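Local coordinates for protein putative transcriptional coactivator P15 (Enterobacteria phage t5, PDB 4BG7) that probably binds DNA as a phage homolog of the eukaryotic transcription coactivator PC4 and is implicated in recombination-dependent DNA replication, at residues L39-R44 with E68-L73; L20-G25 with D52-T57. All blocks are in the same frame, centred on the assembly; numbering follows the deposited sequence.

Contact 1 (L39-R44 with E68-L73); sequences LYMGIR and ETTSQL
Met41 carries this contact from the strand side, pushing its thioether end against Thr69, Thr70 and Leu73 on the helix. Its CG sits between the backbone N and the carbonyl carbon (chi1 52°), and beyond CG the chain runs out almost straight, carrying the sulfur and methyl from the strand towards the helix. That reach matters, because the axes of strand 39-44 and helix 68-73 come no closer than 10.6 Å, inclined at 36°.

The methyl makes the deepest approach: Met41 CE lies 3.5 Å from Thr69 OG1 and 3.8 Å from Thr70 CG2. One step back along the chain, Met41 SD rests 4.1 Å from Leu73 CD2, an apolar contact, while Thr70 CG2 lies beside the sulfur as well as the methyl. The methionine runs alongside Thr69 and Leu73 with its tip pointing the opposite way to theirs, and meets Thr70 at a slant. Residues 69, 70 and 73 thus form a patch one helical turn long, met from strand 39-44 by a single side chain.

Although Thr69 OG1 borders the methyl, its polar partners are Pro64 O and Thr66 N, at the entry to the helix; Thr70 OG1 similarly bonds Thr66 O. Both hydroxyls are therefore held by backbone groups just upstream. Phe63 of the neighbouring strand touches both Met41 and Thr69, and Trp21 and Val90 of the second subunit pack on Thr69 and Thr70.

This is buried sheet-to-helix packing at the dimer interface, part of the PC4-like fold, in which a curved antiparallel four-stranded sheet is followed by helix.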
loop_
_atom_site.group_PDB
_atom_site.type_symbol
_atom_site.label_atom_id
_atom_site.label_comp_id
_atom_site.label_asym_id
_atom_site.label_seq_id
_atom_site.Cartn_x
_atom_site.Cartn_y
_atom_site.Cartn_z
ATOM N N LEU A 39 -9.824 -4.921 -11.090
ATOM C CA LEU A 39 -9.192 -5.209 -9.788
ATOM C C LEU A 39 -8.504 -3.963 -9.238
ATOM O O LEU A 39 -7.895 -3.214 -9.957
ATOM C CB LEU A 39 -8.167 -6.367 -9.915
ATOM C CG LEU A 39 -8.836 -7.701 -10.260
ATOM C CD1 LEU A 39 -7.761 -8.763 -10.411
ATOM C CD2 LEU A 39 -9.871 -8.132 -9.214
ATOM N N TYR A 40 -8.536 -3.848 -7.911
ATOM C CA TYR A 40 -7.947 -2.783 -7.151
ATOM C C TYR A 40 -7.191 -3.346 -5.974
ATOM O O TYR A 40 -7.560 -4.418 -5.439
ATOM C CB TYR A 40 -9.079 -1.913 -6.572
ATOM C CG TYR A 40 -9.804 -1.258 -7.703
ATOM C CD1 TYR A 40 -9.367 -0.064 -8.214
ATOM C CD2 TYR A 40 -10.865 -1.887 -8.296
ATOM C CE1 TYR A 40 -10.005 0.515 -9.327
ATOM C CE2 TYR A 40 -11.555 -1.293 -9.361
ATOM C CZ TYR A 40 -11.115 -0.125 -9.892
ATOM O OH TYR A 40 -11.803 0.447 -10.970
ATOM N N MET A 41 -6.110 -2.649 -5.610
ATOM C CA MET A 41 -5.405 -2.931 -4.363
ATOM C C MET A 41 -5.480 -1.739 -3.445
ATOM O O MET A 41 -5.399 -0.597 -3.860
ATOM C CB MET A 41 -3.920 -3.342 -4.542
ATOM C CG MET A 41 -3.074 -2.421 -5.366
ATOM S SD MET A 41 -1.290 -2.784 -5.263
ATOM C CE MET A 41 -0.767 -1.796 -6.636
ATOM N N GLY A 42 -5.602 -2.025 -2.158
ATOM C CA GLY A 42 -5.682 -0.950 -1.176
ATOM C C GLY A 42 -5.790 -1.426 0.258
ATOM O O GLY A 42 -5.423 -2.560 0.578
ATOM N N ILE A 43 -6.315 -0.566 1.120
ATOM C CA ILE A 43 -6.480 -0.942 2.515
ATOM C C ILE A 43 -7.961 -0.878 2.875
ATOM O O ILE A 43 -8.556 0.154 2.689
ATOM C CB ILE A 43 -5.718 0.047 3.389
ATOM C CG1 ILE A 43 -4.217 -0.151 3.244
ATOM C CG2 ILE A 43 -6.169 -0.041 4.845
ATOM C CD1 ILE A 43 -3.577 -1.519 3.347
ATOM N N ARG A 44 -8.552 -1.995 3.295
ATOM C CA ARG A 44 -9.938 -1.991 3.793
ATOM C C ARG A 44 -9.878 -2.072 5.294
ATOM O O ARG A 44 -9.108 -2.880 5.838
ATOM C CB ARG A 44 -10.715 -3.210 3.274
ATOM C CG ARG A 44 -12.168 -3.178 3.710
ATOM C CD ARG A 44 -12.861 -4.488 3.515
ATOM N NE ARG A 44 -13.254 -4.792 2.117
ATOM C CZ ARG A 44 -14.396 -4.453 1.538
ATOM N NH1 ARG A 44 -15.269 -3.692 2.161
ATOM N NH2 ARG A 44 -14.629 -4.870 0.285
ATOM N N GLU A 68 1.377 -2.873 -14.194
ATOM C CA GLU A 68 2.023 -1.579 -14.065
ATOM C C GLU A 68 2.128 -1.043 -12.643
ATOM O O GLU A 68 3.197 -0.591 -12.206
ATOM C CB GLU A 68 1.289 -0.512 -14.875
ATOM C CG GLU A 68 1.707 -0.484 -16.329
ATOM C CD GLU A 68 2.084 0.916 -16.806
ATOM O OE1 GLU A 68 1.358 1.890 -16.466
ATOM O OE2 GLU A 68 3.119 1.042 -17.514
ATOM N N THR A 69 0.991 -1.008 -11.956
ATOM C CA THR A 69 0.971 -0.438 -10.613
ATOM C C THR A 69 1.717 -1.333 -9.624
ATOM O O THR A 69 2.416 -0.829 -8.715
ATOM C CB THR A 69 -0.453 -0.122 -10.103
ATOM O OG1 THR A 69 -1.190 -1.343 -10.053
ATOM C CG2 THR A 69 -1.158 0.874 -11.019
ATOM N N THR A 70 1.572 -2.632 -9.762
ATOM C CA THR A 70 2.246 -3.539 -8.857
ATOM C C THR A 70 3.739 -3.485 -9.058
ATOM O O THR A 70 4.473 -3.401 -8.075
ATOM C CB THR A 70 1.700 -4.938 -8.942
ATOM O OG1 THR A 70 1.793 -5.438 -10.286
ATOM C CG2 THR A 70 0.217 -5.007 -8.440
ATOM N N SER A 71 4.197 -3.496 -10.330
ATOM C CA SER A 71 5.623 -3.354 -10.669
ATOM C C SER A 71 6.154 -1.993 -10.180
ATOM O O SER A 71 7.232 -1.908 -9.602
ATOM C CB SER A 71 5.831 -3.477 -12.181
ATOM O OG SER A 71 5.433 -4.765 -12.545
ATOM N N GLN A 72 5.382 -0.936 -10.344
ATOM C CA GLN A 72 5.861 0.378 -9.835
ATOM C C GLN A 72 5.967 0.387 -8.303
ATOM O O GLN A 72 6.859 0.965 -7.730
ATOM C CB GLN A 72 4.947 1.464 -10.279
ATOM C CG GLN A 72 5.312 2.880 -9.841
ATOM C CD GLN A 72 6.682 3.342 -10.334
ATOM O OE1 GLN A 72 7.249 2.737 -11.241
ATOM N NE2 GLN A 72 7.196 4.459 -9.762
ATOM N N LEU A 73 5.006 -0.214 -7.631
ATOM C CA LEU A 73 5.073 -0.255 -6.153
ATOM C C LEU A 73 6.265 -1.097 -5.678
ATOM O O LEU A 73 7.050 -0.651 -4.832
ATOM C CB LEU A 73 3.736 -0.755 -5.567
ATOM C CG LEU A 73 3.670 -0.963 -4.053
ATOM C CD1 LEU A 73 4.139 0.284 -3.293
ATOM C CD2 LEU A 73 2.253 -1.427 -3.617
#

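Contact 2 (L20-G25 with D52-T57); sequences LWEKEG and DEWFPT
Trp54 brings the far rim of its benzene ring, CZ3 and CH2, up against Gly25 and the CG methylene of Glu22. Its CZ3 comes 3.6 Å from Gly25 O, and the neighbouring CH2 is 3.9 Å from Gly25 CA, a contact with main-chain atoms near the protein surface. From the same segment as Gly25, Glu22 adds a methylene: Glu22 CG is 4.0 Å from Trp54 CH2. Both CG and the glycine oxygen approach the ring obliquely. The glutamate runs roughly at right angles to the tryptophan side chain, then bends sharply at chi2 (84°), and its carboxylate plane ends up 56° from that of the indole; the aliphatic part does the touching.

Gly25 and Glu24 make the two-residue connection between strands 13-23 and 26-35. Both have positive phi, consistent with a type I' turn of a beta hairpin, and the value at Gly25 (73°) is one that glycine takes easily. Gly25 also has a backbone hydrogen bond with Leu48 of strand 38-48, which ties the turn to that strand.

Strands 13-23 and 54-64 are the outermost two of this chain's antiparallel sheet, so the tryptophan reaches inward across the strands between them. On the way it packs on Trp46 and Leu48 of strand 38-48 and on Gln27 and Arg29 of strand 26-35.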
loop_
_atom_site.group_PDB
_atom_site.type_symbol
_atom_site.label_atom_id
_atom_site.label_comp_id
_atom_site.label_asym_id
_atom_site.label_seq_id
_atom_site.Cartn_x
_atom_site.Cartn_y
_atom_site.Cartn_z
ATOM N N LEU A 20 -2.292 -6.353 8.126
ATOM C CA LEU A 20 -1.057 -5.633 8.317
ATOM C C LEU A 20 -0.885 -5.377 9.828
ATOM O O LEU A 20 0.041 -5.912 10.402
ATOM C CB LEU A 20 -1.046 -4.317 7.527
ATOM C CG LEU A 20 -1.080 -4.428 5.971
ATOM C CD1 LEU A 20 -0.994 -3.077 5.312
ATOM C CD2 LEU A 20 -0.050 -5.355 5.352
ATOM N N TRP A 21 -1.747 -4.553 10.435
ATOM C CA TRP A 21 -1.684 -4.212 11.872
ATOM C C TRP A 21 -2.990 -3.587 12.384
ATOM O O TRP A 21 -3.940 -3.390 11.606
ATOM C CB TRP A 21 -0.529 -3.261 12.125
ATOM C CG TRP A 21 -0.453 -2.160 11.109
ATOM C CD1 TRP A 21 -1.288 -1.057 10.974
ATOM C CD2 TRP A 21 0.494 -2.057 10.014
ATOM N NE1 TRP A 21 -0.900 -0.266 9.891
ATOM C CE2 TRP A 21 0.184 -0.813 9.300
ATOM C CE3 TRP A 21 1.566 -2.812 9.599
ATOM C CZ2 TRP A 21 0.899 -0.413 8.186
ATOM C CZ3 TRP A 21 2.290 -2.375 8.493
ATOM C CH2 TRP A 21 1.961 -1.204 7.813
ATOM N N GLU A 22 -3.053 -3.283 13.681
ATOM C CA GLU A 22 -4.254 -2.679 14.316
ATOM C C GLU A 22 -3.943 -1.474 15.162
ATOM O O GLU A 22 -2.844 -1.385 15.694
ATOM C CB GLU A 22 -4.902 -3.658 15.291
ATOM C CG GLU A 22 -5.191 -5.036 14.764
ATOM C CD GLU A 22 -4.006 -5.935 14.843
ATOM O OE1 GLU A 22 -3.407 -5.982 15.945
ATOM O OE2 GLU A 22 -3.678 -6.555 13.805
ATOM N N LYS A 23 -4.957 -0.633 15.380
ATOM C CA LYS A 23 -4.902 0.583 16.219
ATOM C C LYS A 23 -6.227 0.652 17.003
ATOM O O LYS A 23 -7.295 0.922 16.424
ATOM C CB LYS A 23 -4.655 1.847 15.354
ATOM C CG LYS A 23 -5.199 3.203 15.872
ATOM C CD LYS A 23 -4.599 3.688 17.198
ATOM C CE LYS A 23 -5.253 4.987 17.736
ATOM N NZ LYS A 23 -6.631 4.897 18.357
ATOM N N GLU A 24 -6.157 0.351 18.301
ATOM C CA GLU A 24 -7.358 0.261 19.166
ATOM C C GLU A 24 -8.540 -0.301 18.388
ATOM O O GLU A 24 -9.599 0.339 18.307
ATOM C CB GLU A 24 -7.787 1.631 19.735
ATOM C CG GLU A 24 -6.708 2.428 20.459
ATOM C CD GLU A 24 -7.314 3.577 21.253
ATOM O OE1 GLU A 24 -7.513 4.668 20.666
ATOM O OE2 GLU A 24 -7.601 3.352 22.460
ATOM N N GLY A 25 -8.377 -1.472 17.782
ATOM C CA GLY A 25 -9.558 -2.153 17.226
ATOM C C GLY A 25 -10.176 -1.571 15.960
ATOM O O GLY A 25 -11.331 -1.912 15.605
ATOM N N ASP A 52 -15.645 -8.476 20.571
ATOM C CA ASP A 52 -14.274 -8.636 20.124
ATOM C C ASP A 52 -14.124 -9.506 18.847
ATOM O O ASP A 52 -13.163 -10.253 18.732
ATOM C CB ASP A 52 -13.366 -9.172 21.258
ATOM C CG ASP A 52 -13.024 -8.109 22.297
ATOM O OD1 ASP A 52 -12.363 -7.148 21.990
ATOM O OD2 ASP A 52 -13.385 -8.282 23.445
ATOM N N GLU A 53 -15.106 -9.434 17.946
ATOM C CA GLU A 53 -15.044 -10.042 16.628
ATOM C C GLU A 53 -14.823 -8.921 15.612
ATOM O O GLU A 53 -15.290 -7.794 15.801
ATOM C CB GLU A 53 -16.350 -10.797 16.336
ATOM C CG GLU A 53 -16.614 -11.928 17.334
ATOM C CD GLU A 53 -17.871 -12.718 17.074
ATOM O OE1 GLU A 53 -18.690 -12.328 16.239
ATOM O OE2 GLU A 53 -18.071 -13.755 17.724
ATOM N N TRP A 54 -14.156 -9.251 14.511
ATOM C CA TRP A 54 -13.801 -8.318 13.431
ATOM C C TRP A 54 -14.882 -8.322 12.390
ATOM O O TRP A 54 -15.331 -9.385 11.917
ATOM C CB TRP A 54 -12.525 -8.765 12.753
ATOM C CG TRP A 54 -11.346 -8.610 13.654
ATOM C CD1 TRP A 54 -10.630 -9.622 14.295
ATOM C CD2 TRP A 54 -10.734 -7.369 14.077
ATOM N NE1 TRP A 54 -9.648 -9.084 15.064
ATOM C CE2 TRP A 54 -9.646 -7.736 14.975
ATOM C CE3 TRP A 54 -10.977 -6.037 13.836
ATOM C CZ2 TRP A 54 -8.870 -6.802 15.576
ATOM C CZ3 TRP A 54 -10.190 -5.094 14.460
ATOM C CH2 TRP A 54 -9.142 -5.483 15.304
ATOM N N PHE A 55 -15.337 -7.114 12.065
ATOM C CA PHE A 55 -16.374 -6.888 11.103
ATOM C C PHE A 55 -15.749 -6.096 9.940
ATOM O O PHE A 55 -15.262 -4.993 10.144
ATOM C CB PHE A 55 -17.509 -6.061 11.740
ATOM C CG PHE A 55 -18.450 -6.871 12.562
ATOM C CD1 PHE A 55 -18.071 -7.330 13.831
ATOM C CD2 PHE A 55 -19.750 -7.143 12.119
ATOM C CE1 PHE A 55 -18.932 -8.097 14.587
ATOM C CE2 PHE A 55 -20.612 -7.941 12.857
ATOM C CZ PHE A 55 -20.222 -8.394 14.112
ATOM N N PRO A 56 -15.792 -6.630 8.722
ATOM C CA PRO A 56 -15.369 -5.840 7.548
ATOM C C PRO A 56 -16.220 -4.622 7.371
ATOM O O PRO A 56 -17.447 -4.735 7.425
ATOM C CB PRO A 56 -15.562 -6.780 6.370
ATOM C CG PRO A 56 -16.440 -7.901 6.832
ATOM C CD PRO A 56 -16.376 -7.929 8.354
ATOM N N THR A 57 -15.619 -3.461 7.144
ATOM C CA THR A 57 -16.386 -2.265 6.796
ATOM C C THR A 57 -16.179 -1.867 5.378
ATOM O O THR A 57 -15.296 -2.372 4.657
ATOM C CB THR A 57 -16.057 -1.077 7.726
ATOM O OG1 THR A 57 -14.845 -0.425 7.290
ATOM C CG2 THR A 57 -15.919 -1.520 9.195
#

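Contact 1 belongs to the core and contact 2 to the surface; their centres are about 22 Å apart, on opposite sides of the chain's centre. Both use the same sheet, but contact 1 joins an inner strand to helix 67-83, whereas contact 2 joins outer strand 54-64 to the end of the other outer strand and the hairpin turn after it. The chemistry follows: a methionine among threonines and a leucine in the buried case, an indole against a turn's backbone and a glutamate methylene in the other. They meet directly where Arg44 NH1 lies 2.8 Å from Thr57 O, a probable hydrogen bond. The second subunit packs directly on contact 1's helix residues, but in contact 2 reaches Leu20 and Trp21, away from Trp54.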